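Local coordinates for protein endoglucanase A (Clostridium longisporum, PDB 6Q1I) that hydrolyses internal beta-1,4-glucosidic linkages in cellulose, lichenan and cereal beta-glucans, and also attacks xylan, through the family 5 glycoside hydrolase domain present in this chain, at residues D62-A67 / L338-S343; I72-T77 / V110-H115; F155-Q160 / R202-P207; W316-Y321 / F330-R335. All blocks are in the same frame, centred on the assembly; numbering follows the deposited sequence. Where two conformers were deposited one is given.

Interaction 1. Residues D62-A67 / L338-S343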
# COMPACT_ATOMS: atom_id res chain seq x y z
N ASP A 62 -12.85 7.69 11.39
CA ASP A 62 -13.09 9.09 11.70
C ASP A 62 -11.88 9.71 12.38
O ASP A 62 -11.54 10.87 12.12
CB ASP A 62 -14.29 9.23 12.64
CG ASP A 62 -15.62 8.81 12.04
OD1 ASP A 62 -15.78 8.67 10.81
OD2 ASP A 62 -16.56 8.66 12.86
N LYS A 63 -11.25 8.98 13.31
CA LYS A 63 -10.09 9.51 14.01
C LYS A 63 -8.96 9.83 13.04
O LYS A 63 -8.30 10.87 13.16
CB LYS A 63 -9.63 8.49 15.05
CG LYS A 63 -8.55 8.98 15.98
CD LYS A 63 -9.12 9.75 17.16
CE LYS A 63 -7.99 10.27 18.01
NZ LYS A 63 -8.47 10.80 19.30
N ILE A 64 -8.73 8.95 12.06
CA ILE A 64 -7.69 9.17 11.05
C ILE A 64 -8.03 10.39 10.19
O ILE A 64 -7.18 11.26 9.97
CB ILE A 64 -7.53 7.89 10.21
CG1 ILE A 64 -7.05 6.73 11.09
CG2 ILE A 64 -6.57 8.10 9.03
CD1 ILE A 64 -5.77 6.99 11.84
N LYS A 65 -9.26 10.47 9.69
CA LYS A 65 -9.67 11.62 8.89
C LYS A 65 -9.54 12.92 9.68
O LYS A 65 -9.03 13.92 9.17
CB LYS A 65 -11.12 11.43 8.43
CG LYS A 65 -11.76 12.66 7.81
CD LYS A 65 -11.08 13.09 6.53
CE LYS A 65 -11.71 14.36 5.97
NZ LYS A 65 -11.17 14.70 4.63
N ASN A 66 -10.02 12.92 10.93
CA ASN A 66 -10.00 14.15 11.71
C ASN A 66 -8.59 14.57 12.11
O ASN A 66 -8.38 15.74 12.44
CB ASN A 66 -10.90 14.00 12.93
CG ASN A 66 -12.37 13.96 12.55
OD1 ASN A 66 -12.78 14.51 11.53
ND2 ASN A 66 -13.17 13.29 13.36
N ALA A 67 -7.62 13.66 12.08
CA ALA A 67 -6.25 14.04 12.36
C ALA A 67 -5.62 14.79 11.19
O ALA A 67 -4.62 15.49 11.39
CB ALA A 67 -5.41 12.80 12.68
N LEU A 338 -8.59 4.52 20.90
CA LEU A 338 -8.65 5.68 20.01
C LEU A 338 -7.75 6.82 20.46
O LEU A 338 -7.93 7.96 20.03
CB LEU A 338 -10.09 6.15 19.76
CG LEU A 338 -11.00 5.09 19.14
CD1 LEU A 338 -12.36 5.66 18.81
CD2 LEU A 338 -10.37 4.47 17.90
N ASN A 339 -6.79 6.54 21.34
CA ASN A 339 -5.67 7.42 21.61
C ASN A 339 -4.49 7.00 20.72
O ASN A 339 -4.46 5.90 20.18
CB ASN A 339 -5.25 7.33 23.08
CG ASN A 339 -6.32 7.85 24.03
OD1 ASN A 339 -7.05 8.79 23.73
ND2 ASN A 339 -6.40 7.23 25.21
N TRP A 340 -3.51 7.88 20.60
CA TRP A 340 -2.32 7.60 19.81
C TRP A 340 -1.25 6.95 20.67
O TRP A 340 -1.02 7.36 21.81
CB TRP A 340 -1.75 8.89 19.19
CG TRP A 340 -2.77 9.62 18.42
CD1 TRP A 340 -3.55 10.64 18.86
CD2 TRP A 340 -3.15 9.37 17.06
NE1 TRP A 340 -4.40 11.04 17.88
CE2 TRP A 340 -4.18 10.29 16.76
CE3 TRP A 340 -2.73 8.48 16.08
CZ2 TRP A 340 -4.80 10.32 15.51
CZ3 TRP A 340 -3.34 8.53 14.84
CH2 TRP A 340 -4.36 9.44 14.57
N TYR A 341 -0.60 5.91 20.13
CA TYR A 341 0.58 5.37 20.79
C TYR A 341 1.69 6.41 20.85
O TYR A 341 2.42 6.49 21.85
CB TYR A 341 1.10 4.15 20.01
CG TYR A 341 0.22 2.93 20.00
CD1 TYR A 341 0.01 2.19 21.16
CD2 TYR A 341 -0.36 2.49 18.82
CE1 TYR A 341 -0.79 1.06 21.14
CE2 TYR A 341 -1.15 1.36 18.79
CZ TYR A 341 -1.36 0.65 19.95
OH TYR A 341 -2.15 -0.49 19.92
N PHE A 342 1.83 7.22 19.79
CA PHE A 342 2.87 8.24 19.66
C PHE A 342 2.25 9.48 19.01
O PHE A 342 2.34 9.70 17.80
CB PHE A 342 4.07 7.72 18.86
CG PHE A 342 4.72 6.52 19.48
CD1 PHE A 342 5.57 6.68 20.56
CD2 PHE A 342 4.46 5.24 19.01
CE1 PHE A 342 6.15 5.58 21.16
CE2 PHE A 342 5.04 4.14 19.61
CZ PHE A 342 5.89 4.32 20.69
N SER A 343 1.61 10.32 19.83
CA SER A 343 1.01 11.54 19.29
C SER A 343 2.06 12.42 18.62
O SER A 343 1.73 13.13 17.67
CB SER A 343 0.26 12.29 20.39
OG SER A 343 1.14 12.69 21.42
O HOH W 1 -6.72 11.12 21.17
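The ammonium nitrogen of Lys-63 reaches across to the backbone carbonyl of Leu-338, with NZ 3.0 Å from O in a bond whose geometry makes it weak. NZ has a second partner in a water 2.6 Å away. That water accepts from the lysine and donates in turn to Asn-339 OD1 through a weak bond, so the loop holds the charge both directly and through solvent. The lysine gets there with CG anti to the backbone N (chi1 -172°), then a bend at chi2 (85°), then two extended torsions. This path carries the methylenes past the indole of Trp-340 and the nitrogen on to the carbonyl. Lys-63 CG is 4.0 Å from Trp-340 CZ2 and Lys-63 CE 3.7 Å from Trp-340 NE1, so both ends of the aliphatic chain touch the indole.

Two further side chains of the helix meet the six-membered half of the indole. Ala-67 CB is 3.8 Å from Trp-340 CZ2, and Ile-64 CD1 is 3.9 Å from Trp-340 CH2. All three reach the indole obliquely. Ala-67 lies about one turn beyond Lys-63 and Ile-64, so the three side chains share one side of the helix. The contact is small, about 259 Å² over both sides.

Trp-340 also has a cation-pi partner in Lys-346, while Leu-338 rests on Ala-59 and Met-60. The loop that follows strand 314-318 is therefore laid against helix 58-67 near the surface, just before helix 343-356 starts, with Phe-342 at its N-cap.

Interaction 2. Residues I72-T77 / V110-H115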
# COMPACT_ATOMS: atom_id res chain seq x y z
N ILE A 72 -6.63 6.74 2.93
CA ILE A 72 -6.47 5.47 3.65
C ILE A 72 -6.26 4.37 2.62
O ILE A 72 -7.02 4.25 1.64
CB ILE A 72 -7.64 5.17 4.60
CG1 ILE A 72 -7.58 6.14 5.78
CG2 ILE A 72 -7.58 3.72 5.06
CD1 ILE A 72 -8.62 5.88 6.86
N ARG A 73 -5.22 3.57 2.82
CA ARG A 73 -5.02 2.34 2.07
C ARG A 73 -5.61 1.19 2.88
O ARG A 73 -5.37 1.09 4.09
CB ARG A 73 -3.54 2.12 1.77
CG ARG A 73 -3.19 0.88 0.97
CD ARG A 73 -1.82 1.01 0.40
NE ARG A 73 -1.21 -0.12 -0.31
CZ ARG A 73 -0.39 -1.01 0.22
NH1 ARG A 73 -0.16 -1.04 1.54
NH2 ARG A 73 0.22 -1.90 -0.56
N ILE A 74 -6.44 0.39 2.21
CA ILE A 74 -7.09 -0.78 2.80
C ILE A 74 -6.42 -2.01 2.20
O ILE A 74 -6.91 -2.57 1.20
CB ILE A 74 -8.61 -0.77 2.55
CG1 ILE A 74 -9.23 0.54 3.07
CG2 ILE A 74 -9.28 -1.98 3.20
CD1 ILE A 74 -10.70 0.69 2.75
N PRO A 75 -5.29 -2.45 2.74
CA PRO A 75 -4.65 -3.65 2.20
C PRO A 75 -5.57 -4.84 2.44
O PRO A 75 -6.11 -5.01 3.53
CB PRO A 75 -3.34 -3.74 2.99
CG PRO A 75 -3.66 -3.06 4.30
CD PRO A 75 -4.60 -1.93 3.93
N THR A 76 -5.79 -5.64 1.39
CA THR A 76 -6.79 -6.70 1.43
C THR A 76 -6.23 -7.95 0.80
O THR A 76 -5.75 -7.91 -0.34
CB THR A 76 -8.08 -6.26 0.71
OG1 THR A 76 -8.57 -5.06 1.30
CG2 THR A 76 -9.15 -7.32 0.82
N THR A 77 -6.26 -9.06 1.54
CA THR A 77 -5.80 -10.36 1.05
C THR A 77 -7.03 -11.18 0.65
O THR A 77 -7.94 -11.38 1.47
CB THR A 77 -4.95 -11.07 2.10
OG1 THR A 77 -3.76 -10.29 2.31
CG2 THR A 77 -4.58 -12.49 1.67
N VAL A 110 -9.19 6.39 -1.12
CA VAL A 110 -9.05 5.02 -0.66
C VAL A 110 -8.27 4.24 -1.71
O VAL A 110 -8.62 4.27 -2.89
CB VAL A 110 -10.42 4.36 -0.44
CG1 VAL A 110 -10.26 2.89 -0.12
CG2 VAL A 110 -11.15 5.09 0.67
N ILE A 111 -7.23 3.54 -1.27
CA ILE A 111 -6.49 2.61 -2.12
C ILE A 111 -6.90 1.21 -1.70
O ILE A 111 -6.65 0.81 -0.55
CB ILE A 111 -4.97 2.78 -1.96
CG1 ILE A 111 -4.50 4.18 -2.34
CG2 ILE A 111 -4.26 1.71 -2.78
CD1 ILE A 111 -3.10 4.51 -1.82
N LEU A 112 -7.51 0.46 -2.61
CA LEU A 112 -7.91 -0.93 -2.39
C LEU A 112 -7.02 -1.81 -3.26
O LEU A 112 -7.01 -1.65 -4.49
CB LEU A 112 -9.38 -1.12 -2.76
CG LEU A 112 -9.93 -2.53 -2.53
CD1 LEU A 112 -9.96 -2.86 -1.02
CD2 LEU A 112 -11.32 -2.68 -3.15
N ASN A 113 -6.29 -2.73 -2.64
CA ASN A 113 -5.32 -3.55 -3.37
C ASN A 113 -5.67 -5.03 -3.29
O ASN A 113 -6.73 -5.42 -2.78
CB ASN A 113 -3.89 -3.29 -2.87
CG ASN A 113 -3.56 -3.96 -1.56
OD1 ASN A 113 -4.40 -4.63 -0.95
ND2 ASN A 113 -2.32 -3.77 -1.10
N THR A 114 -4.81 -5.87 -3.88
CA THR A 114 -4.58 -7.22 -3.40
C THR A 114 -3.27 -7.19 -2.62
O THR A 114 -2.35 -6.43 -2.95
CB THR A 114 -4.53 -8.28 -4.52
OG1 THR A 114 -3.31 -8.19 -5.25
CG2 THR A 114 -5.72 -8.16 -5.45
N HIS A 115 -3.16 -8.05 -1.60
CA HIS A 115 -2.09 -7.88 -0.63
C HIS A 115 -1.24 -9.15 -0.54
O HIS A 115 -0.37 -9.35 -1.40
CB HIS A 115 -2.61 -7.33 0.70
CG HIS A 115 -1.54 -6.63 1.47
ND1 HIS A 115 -1.12 -5.36 1.15
CD2 HIS A 115 -0.77 -7.04 2.50
CE1 HIS A 115 -0.15 -5.00 1.98
NE2 HIS A 115 0.08 -6.01 2.80
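Residues 72-74 and 110-113 run side by side as parallel strands, their short axes 17° apart, with Ile-72 facing Val-110 and Arg-73 facing Ile-111. Ile-111 N gives a bond to Ile-72 O (3.0 Å), and Ile-111 O takes one from Ile-74 N (2.8 Å), so Ile-111 uses both its backbone groups on the same neighbour.

Beyond the paired part, a side chain takes over. Asn-113 OD1 accepts the Thr-76 N-H at 2.9 Å, in the carbonyl plane. CG of Asn-113 sits between the backbone N and the carbonyl carbon (chi1 77°), which turns the amide toward residues 75-76. Its ND2 donates to His-115 ND1 at 3.0 Å, essentially in the plane of the imidazole. That bond restrains the ring's rotation, and Pro-75 CB packs over one face of the His-115 ring, 3.6 Å from its centroid, in a CH-pi contact. ND2 also lies over one face of the Arg-73 guanidinium, where two donors meet without a bond; both turn instead to Glu-156. Arg-73 reaches further, to Asn-26, Asn-159 and Gln-284, a changed residue at the position assigned by similarity to the nucleophile.

On the other face, Ile-74 CD1 meets Val-110 CG1 at 3.6 Å. Helices cover this face: Ile-74 touches Val-100, Val-110 touches Cys-103 and Ile-104, and Leu-112 touches Val-96, all on helix 90-105. With that helix as the crossover, the pair forms a beta-alpha-beta unit of the barrel, strand 71-74 bonding to strand 23-27 and strand 109-113 to strand 153-156.

Interaction 3. Residues F155-Q160 / R202-P207. Unlike the reference sequence in segment 155-160: Gln-160 (reference Glu).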
# COMPACT_ATOMS: atom_id res chain seq x y z
N PHE A 155 -7.64 1.66 -7.35
CA PHE A 155 -7.27 0.25 -7.26
C PHE A 155 -5.75 0.12 -7.32
O PHE A 155 -5.08 0.91 -7.99
CB PHE A 155 -7.87 -0.57 -8.41
CG PHE A 155 -9.37 -0.68 -8.41
CD1 PHE A 155 -10.12 -0.55 -7.25
CD2 PHE A 155 -10.04 -0.98 -9.59
CE1 PHE A 155 -11.51 -0.69 -7.28
CE2 PHE A 155 -11.41 -1.12 -9.61
CZ PHE A 155 -12.15 -0.97 -8.47
N GLU A 156 -5.21 -0.89 -6.63
CA GLU A 156 -3.78 -1.22 -6.66
C GLU A 156 -3.66 -2.70 -6.98
O GLU A 156 -4.14 -3.54 -6.20
CB GLU A 156 -3.12 -0.85 -5.32
CG GLU A 156 -1.69 -1.33 -5.17
CD GLU A 156 -1.16 -1.18 -3.76
OE1 GLU A 156 -1.31 -0.09 -3.18
OE2 GLU A 156 -0.62 -2.17 -3.22
N THR A 157 -3.04 -3.04 -8.11
CA THR A 157 -3.16 -4.39 -8.66
C THR A 157 -2.59 -5.46 -7.73
O THR A 157 -3.21 -6.51 -7.51
CB THR A 157 -2.43 -4.47 -10.01
OG1 THR A 157 -1.08 -4.01 -9.83
CG2 THR A 157 -3.14 -3.63 -11.09
N LEU A 158 -1.38 -5.22 -7.22
CA LEU A 158 -0.61 -6.16 -6.43
C LEU A 158 0.17 -5.35 -5.39
O LEU A 158 0.35 -4.14 -5.55
CB LEU A 158 0.39 -6.93 -7.31
CG LEU A 158 -0.19 -7.87 -8.36
CD1 LEU A 158 0.90 -8.32 -9.31
CD2 LEU A 158 -0.87 -9.05 -7.72
N ASN A 159 0.66 -6.05 -4.36
CA ASN A 159 1.33 -5.40 -3.24
C ASN A 159 2.85 -5.39 -3.41
O ASN A 159 3.41 -4.40 -3.88
CB ASN A 159 0.92 -6.11 -1.94
CG ASN A 159 1.61 -5.55 -0.74
OD1 ASN A 159 1.77 -4.33 -0.62
ND2 ASN A 159 2.04 -6.43 0.16
N GLN A 160 3.51 -6.48 -3.03
CA GLN A 160 4.97 -6.61 -3.14
C GLN A 160 5.31 -7.89 -3.89
O GLN A 160 6.00 -8.77 -3.37
CB GLN A 160 5.61 -6.59 -1.75
CG GLN A 160 5.42 -5.27 -1.02
CD GLN A 160 6.13 -5.20 0.31
OE1 GLN A 160 6.58 -6.21 0.85
NE2 GLN A 160 6.23 -4.02 0.84
N ARG A 202 -10.74 4.88 -13.90
CA ARG A 202 -10.27 4.89 -12.52
C ARG A 202 -8.76 4.80 -12.46
O ARG A 202 -8.13 4.02 -13.18
CB ARG A 202 -10.87 3.69 -11.78
CG ARG A 202 -10.60 3.70 -10.27
CD ARG A 202 -11.22 2.51 -9.52
NE ARG A 202 -12.63 2.36 -9.85
CZ ARG A 202 -13.59 3.17 -9.42
NH1 ARG A 202 -13.33 4.17 -8.59
NH2 ARG A 202 -14.84 2.97 -9.83
N ALA A 203 -8.16 5.57 -11.56
CA ALA A 203 -6.72 5.48 -11.35
C ALA A 203 -6.37 4.09 -10.83
O ALA A 203 -7.04 3.56 -9.93
CB ALA A 203 -6.28 6.53 -10.34
N VAL A 204 -5.30 3.52 -11.38
CA VAL A 204 -4.83 2.20 -10.99
C VAL A 204 -3.34 2.27 -10.67
O VAL A 204 -2.53 2.58 -11.54
CB VAL A 204 -5.11 1.14 -12.07
CG1 VAL A 204 -4.53 -0.22 -11.64
CG2 VAL A 204 -6.60 1.03 -12.35
N MET A 205 -3.00 2.00 -9.41
CA MET A 205 -1.63 1.83 -8.96
C MET A 205 -1.15 0.41 -9.27
O MET A 205 -1.92 -0.55 -9.20
CB MET A 205 -1.56 2.04 -7.45
CG MET A 205 -1.70 3.48 -7.03
SD MET A 205 -1.90 3.76 -5.25
CE MET A 205 -0.46 2.95 -4.61
N MET A 206 0.14 0.29 -9.59
CA MET A 206 0.74 -1.02 -9.80
C MET A 206 2.20 -0.95 -9.39
O MET A 206 2.86 0.08 -9.64
CB MET A 206 0.63 -1.50 -11.24
CG MET A 206 1.12 -0.53 -12.29
SD MET A 206 0.72 -1.04 -13.96
CE MET A 206 -1.01 -1.28 -13.85
N PRO A 207 2.72 -1.99 -8.74
CA PRO A 207 4.06 -1.90 -8.15
C PRO A 207 5.18 -2.38 -9.07
O PRO A 207 4.98 -3.14 -10.02
CB PRO A 207 3.96 -2.86 -6.96
CG PRO A 207 3.01 -3.92 -7.44
CD PRO A 207 1.99 -3.18 -8.26
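Arg-202 lays its CD methylene squarely over the Phe-155 ring, 3.5 Å from the centroid and only 8° off the ring normal, a CH-pi contact. A bend at chi3 (-51°) then carries the guanidinium past the rim. Its CZ is 5.0 Å from the same centroid in an off-centre cation-pi arrangement, the two planes tilted by 44°. The polar end of the arginine bonds to Asn-199 and to the carbonyl of Tyr-149.

Farther along the parallel strands, Val-204 CG1 and Thr-157 CG2 touch at 3.7 Å, their side chains crossing at about a right angle. On the face opposite Phe-155 and Val-204, Met-205 bends at its last torsion and sets CE 3.5 Å from Glu-156 OE1. Where strand 153-156 has given way to loop, Pro-207 CG lies 3.3 Å from Leu-158 O. Between the two faces the backbones are joined by Met-205 N to Phe-155 O (2.7 Å), Thr-157 N to Met-205 O (2.9 Å) and a longer bond from Phe-155 N to Ala-203 O.

Across the contact the chemistry is thus aromatic, aliphatic and backbone bonding, whereas polar ends toward the probable catalytic centre find partners on other strands. Glu-156 and Asn-159 both engage Arg-73. Gln-160, at the position of the proton donor by similarity, stands in this chain for the reference Glu and bonds to His-234.

Interaction 4. Residues W316-Y321 / F330-R335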
# COMPACT_ATOMS: atom_id res chain seq x y z
N TRP A 316 1.49 5.99 5.64
CA TRP A 316 2.12 5.31 6.77
C TRP A 316 1.51 3.92 6.97
O TRP A 316 0.29 3.75 6.90
CB TRP A 316 1.90 6.15 8.04
CG TRP A 316 2.58 5.59 9.26
CD1 TRP A 316 2.13 4.57 10.05
CD2 TRP A 316 3.84 5.99 9.82
NE1 TRP A 316 3.03 4.31 11.07
CE2 TRP A 316 4.08 5.18 10.95
CE3 TRP A 316 4.78 6.98 9.49
CZ2 TRP A 316 5.22 5.32 11.75
CZ3 TRP A 316 5.90 7.12 10.29
CH2 TRP A 316 6.12 6.29 11.40
N TRP A 317 2.37 2.93 7.24
CA TRP A 317 1.91 1.57 7.56
C TRP A 317 1.57 1.47 9.05
O TRP A 317 2.47 1.50 9.89
CB TRP A 317 2.98 0.54 7.20
CG TRP A 317 2.53 -0.85 7.49
CD1 TRP A 317 2.89 -1.63 8.57
CD2 TRP A 317 1.58 -1.63 6.74
NE1 TRP A 317 2.22 -2.84 8.52
CE2 TRP A 317 1.41 -2.86 7.42
CE3 TRP A 317 0.86 -1.40 5.56
CZ2 TRP A 317 0.56 -3.86 6.94
CZ3 TRP A 317 0.02 -2.39 5.09
CH2 TRP A 317 -0.13 -3.60 5.78
N ASP A 318 0.29 1.36 9.39
CA ASP A 318 -0.15 1.27 10.79
C ASP A 318 -0.81 -0.08 11.06
O ASP A 318 -1.98 -0.30 10.73
CB ASP A 318 -1.10 2.41 11.16
CG ASP A 318 -1.30 2.53 12.66
OD1 ASP A 318 -1.10 1.50 13.34
OD2 ASP A 318 -1.62 3.62 13.16
N ASN A 319 -0.05 -0.98 11.69
CA ASN A 319 -0.54 -2.31 12.03
C ASN A 319 -1.04 -2.43 13.46
O ASN A 319 -1.31 -3.53 13.92
CB ASN A 319 0.52 -3.37 11.73
CG ASN A 319 1.81 -3.14 12.47
OD1 ASN A 319 1.92 -2.23 13.30
ND2 ASN A 319 2.82 -3.95 12.16
N ASN A 320 -1.18 -1.31 14.17
CA ASN A 320 -1.68 -1.30 15.55
C ASN A 320 -0.77 -2.06 16.50
O ASN A 320 -1.22 -2.50 17.56
CB ASN A 320 -3.12 -1.81 15.60
CG ASN A 320 -3.79 -1.61 16.96
OD1 ASN A 320 -3.63 -0.57 17.62
ND2 ASN A 320 -4.57 -2.60 17.36
N TYR A 321 0.51 -2.19 16.16
CA TYR A 321 1.48 -2.93 16.97
C TYR A 321 2.61 -1.99 17.34
O TYR A 321 3.36 -1.53 16.47
CB TYR A 321 1.99 -4.16 16.21
CG TYR A 321 2.92 -5.07 16.98
CD1 TYR A 321 2.62 -5.48 18.28
CD2 TYR A 321 4.10 -5.54 16.41
CE1 TYR A 321 3.47 -6.32 18.98
CE2 TYR A 321 4.95 -6.38 17.10
CZ TYR A 321 4.63 -6.77 18.38
OH TYR A 321 5.48 -7.60 19.08
N PHE A 330 5.06 -0.63 13.95
CA PHE A 330 4.73 0.59 13.23
C PHE A 330 3.47 1.28 13.75
O PHE A 330 3.04 2.30 13.20
CB PHE A 330 4.53 0.26 11.73
CG PHE A 330 5.79 -0.18 11.01
CD1 PHE A 330 6.74 0.75 10.63
CD2 PHE A 330 5.99 -1.50 10.66
CE1 PHE A 330 7.88 0.37 9.96
CE2 PHE A 330 7.13 -1.89 9.98
CZ PHE A 330 8.07 -0.95 9.62
N GLY A 331 2.88 0.77 14.83
CA GLY A 331 1.58 1.27 15.25
C GLY A 331 1.62 2.72 15.70
O GLY A 331 2.51 3.14 16.44
N LEU A 332 0.60 3.47 15.29
CA LEU A 332 0.42 4.86 15.71
C LEU A 332 -0.90 5.11 16.41
O LEU A 332 -0.93 5.80 17.44
CB LEU A 332 0.56 5.83 14.53
CG LEU A 332 1.96 5.99 13.94
CD1 LEU A 332 1.93 7.03 12.84
CD2 LEU A 332 3.00 6.38 15.01
N LEU A 333 -2.01 4.61 15.87
CA LEU A 333 -3.32 4.74 16.50
C LEU A 333 -3.62 3.49 17.31
O LEU A 333 -3.63 2.39 16.77
CB LEU A 333 -4.41 4.92 15.44
CG LEU A 333 -5.84 4.97 15.99
CD1 LEU A 333 -6.05 6.24 16.82
CD2 LEU A 333 -6.86 4.89 14.85
N ASN A 334 -3.89 3.66 18.60
CA ASN A 334 -4.35 2.54 19.42
C ASN A 334 -5.82 2.33 19.11
O ASN A 334 -6.67 3.14 19.48
CB ASN A 334 -4.12 2.86 20.89
CG ASN A 334 -4.52 1.72 21.80
OD1 ASN A 334 -5.47 0.99 21.54
ND2 ASN A 334 -3.79 1.56 22.89
N ARG A 335 -6.14 1.24 18.40
CA ARG A 335 -7.50 1.05 17.92
C ARG A 335 -8.47 0.69 19.02
O ARG A 335 -9.68 0.82 18.82
CB ARG A 335 -7.52 -0.00 16.83
CG ARG A 335 -6.77 0.42 15.58
CD ARG A 335 -6.94 -0.57 14.47
NE ARG A 335 -5.83 -0.48 13.52
CZ ARG A 335 -5.63 -1.38 12.57
NH1 ARG A 335 -6.48 -2.38 12.43
NH2 ARG A 335 -4.59 -1.29 11.76
O HOH W 2 -3.76 1.25 14.28
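Trp-316 carries CG anti to its backbone N (chi1 -177°), which swings the indole toward Phe-330 and Leu-332. There NE1 donates to Phe-330 O at 2.9 Å, nearly straight at 170° and in the plane of both groups. Leu-332 CD1 sits over one face of this indole, 3.4 Å from the centroid of the five-membered ring.

Trp-317, also anti, turns an edge to the face of Phe-330 in an offset T-shaped pair, planes at 87°. Asp-318 OD2 accepts from Leu-333 N at 2.9 Å on the syn lone pair and from Trp-25 NE1. Leu-332 N adds weak bonds to both oxygens, and OD1 closes an Asx turn with Asn-320 N (2.9 Å). A water links OD1, weakly, with Leu-333 O and Arg-335 NE.

Asn-320 crosses Arg-335 obliquely, its amide nearly parallel to the guanidinium and its CB over one face of it. Asn-320 OD1 takes Arg-335 N at 3.2 Å from above the carbonyl plane, and also bonds to Tyr-341 OH. Arg-335 NH2 bonds weakly to Asp-318 O; the guanidinium also bonds to Thr-30 and Gly-28 O.

The buried carboxylate thus gathers backbone N-H groups from both segments. The site is the C-terminal end of the last strand of a (beta/alpha)8 barrel, where TIM-barrel enzymes place their active sites; consistent with this, the Trp-317 side chain lies about 4 Å from that of Gln-284, a changed residue at the nucleophile position by similarity.

Interactions 2 and 3 lie in the barrel core and share its sheet, since strands 109-113 and 153-156 are neighbours in it. They join directly through the Arg-73 to Glu-156 salt bridge and through Thr-114 OG1 and Thr-157 O. Interaction 4, also largely buried, begins on the last barrel strand and meets interaction 2 where Trp-317 packs on Arg-73, Pro-75 and His-115. Interaction 1 is a surface contact of a helix with the loop that interaction 4 also involves; Tyr-341 connects the two. Chemistry follows place: backbone pairing in 2 and 3, with an amide-imidazole network in 2 and arginine-aromatic packing in 3, a carboxylate-centred turn in 4, and one indole with a solvent-assisted lysine in 1.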